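Local coordinates for mitochondrial ubiquitin ligase activator of NFKB 1 (Homo sapiens, PDB 6M2D), which promotes, as a RING-type E3 ligase of the outer mitochondrial membrane, transfer of ubiquitin from an E2 enzyme to substrate lysines, here seen as its zinc-binding RING domain, at residues C26-T29 and E30-R33. Residues are numbered along the deposited sequence; the frame is centred on the assembly and turned at random.
Sequences CSCT and ECYR. With ZN (zinc ion), chain G.
From C28 to R33 the backbone winds into the first turn of helix 29-34, with Y32 N donating to C28 O at 3.3 Å and R33 N to T29 O at 3.1 Å. C28 is the N-cap: its SG accepts from C31 N (3.5 Å, N-H...S angle 158°) and also binds zinc, a thiolate doing two jobs. Tucked between N and C (chi1 71°), SG turns forward over the first turn to meet this N-H, which has no earlier helical carbonyl to bond to. One turn on, C31 brings a second sulfur to the same zinc, its SG 3.7 Å from C28 SG; this is half of a Cys4 site completed by C7 and C10. S27 OG sits 3.6 Å from C31 CB, where a short polar side chain can also donate to C28 O at 2.6 Å, approaching along a lone pair within the carbonyl plane, so that this oxygen is gripped by two donors. With alanine in place of S27, C28 O would probably lose the shorter of these two bonds, and the space beside C31 CB would be less well filled. T29 CG2 comes loosely near R33 NH2, while T29 OG1 hydrogen-bonds S16 OG. The R33 guanidinium lays one face over T29 O, and the aromatic Y32 offers its ring to K39 in a cation-pi contact. S27 and T29, in the loop and at the helix start, pack on F19 and C17 of strand 17-20, which itself pairs antiparallel with strand 50-53.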
loop_
_atom_site.group_PDB
_atom_site.type_symbol
_atom_site.label_atom_id
_atom_site.label_comp_id
_atom_site.label_asym_id
_atom_site.label_seq_id
_atom_site.Cartn_x
_atom_site.Cartn_y
_atom_site.Cartn_z
ATOM N N CYS A 26 2.766 -0.367 2.729
ATOM C CA CYS A 26 3.046 1.061 2.635
ATOM C C CYS A 26 1.828 1.937 2.406
ATOM O O CYS A 26 1.988 3.159 2.410
ATOM C CB CYS A 26 4.045 1.349 1.499
ATOM S SG CYS A 26 3.502 0.730 -0.111
ATOM N N SER A 27 0.632 1.389 2.196
ATOM C CA SER A 27 -0.452 2.215 1.687
ATOM C C SER A 27 -1.757 1.938 2.425
ATOM O O SER A 27 -1.986 0.834 2.925
ATOM C CB SER A 27 -0.645 1.982 0.173
ATOM O OG SER A 27 -1.892 2.490 -0.273
ATOM N N CYS A 28 -2.612 2.960 2.490
ATOM C CA CYS A 28 -3.990 2.755 2.898
ATOM C C CYS A 28 -4.796 2.241 1.713
ATOM O O CYS A 28 -4.316 2.200 0.576
ATOM C CB CYS A 28 -4.602 4.048 3.426
ATOM S SG CYS A 28 -4.915 5.301 2.149
ATOM N N THR A 29 -6.052 1.863 1.975
ATOM C CA THR A 29 -6.849 1.243 0.919
ATOM C C THR A 29 -7.277 2.259 -0.136
ATOM O O THR A 29 -7.313 1.941 -1.330
ATOM C CB THR A 29 -8.076 0.542 1.507
ATOM O OG1 THR A 29 -7.694 -0.206 2.667
ATOM C CG2 THR A 29 -8.663 -0.416 0.481
ATOM N N GLU A 30 -7.610 3.485 0.282
ATOM C CA GLU A 30 -8.055 4.492 -0.680
ATOM C C GLU A 30 -6.952 4.834 -1.671
ATOM O O GLU A 30 -7.205 4.980 -2.872
ATOM C CB GLU A 30 -8.531 5.748 0.055
ATOM C CG GLU A 30 -10.047 5.841 0.197
ATOM C CD GLU A 30 -10.497 7.142 0.844
ATOM O OE1 GLU A 30 -9.711 8.117 0.837
ATOM O OE2 GLU A 30 -11.633 7.179 1.373
ATOM N N CYS A 31 -5.716 4.931 -1.191
ATOM C CA CYS A 31 -4.619 5.282 -2.084
ATOM C C CYS A 31 -4.333 4.156 -3.069
ATOM O O CYS A 31 -4.002 4.415 -4.234
ATOM C CB CYS A 31 -3.382 5.625 -1.265
ATOM S SG CYS A 31 -3.480 7.302 -0.608
ATOM N N TYR A 32 -4.457 2.899 -2.627
ATOM C CA TYR A 32 -4.293 1.784 -3.552
ATOM C C TYR A 32 -5.288 1.886 -4.701
ATOM O O TYR A 32 -4.920 1.757 -5.873
ATOM C CB TYR A 32 -4.468 0.447 -2.833
ATOM C CG TYR A 32 -4.658 -0.638 -3.858
ATOM C CD1 TYR A 32 -3.592 -1.043 -4.653
ATOM C CD2 TYR A 32 -5.907 -1.212 -4.083
ATOM C CE1 TYR A 32 -3.750 -2.006 -5.620
ATOM C CE2 TYR A 32 -6.080 -2.186 -5.052
ATOM C CZ TYR A 32 -4.994 -2.579 -5.816
ATOM O OH TYR A 32 -5.146 -3.547 -6.779
ATOM N N ARG A 33 -6.566 2.092 -4.377
ATOM C CA ARG A 33 -7.578 2.231 -5.415
ATOM C C ARG A 33 -7.257 3.390 -6.349
ATOM O O ARG A 33 -7.492 3.307 -7.559
ATOM C CB ARG A 33 -8.951 2.423 -4.777
ATOM C CG ARG A 33 -9.588 1.138 -4.273
ATOM C CD ARG A 33 -11.054 1.356 -3.921
ATOM N NE ARG A 33 -11.276 1.219 -2.484
ATOM C CZ ARG A 33 -11.621 2.220 -1.680
ATOM N NH1 ARG A 33 -11.802 3.439 -2.176
ATOM N NH2 ARG A 33 -11.791 2.002 -0.378
HETATM ZN ZN ZN G . -3.162 6.793 1.609
#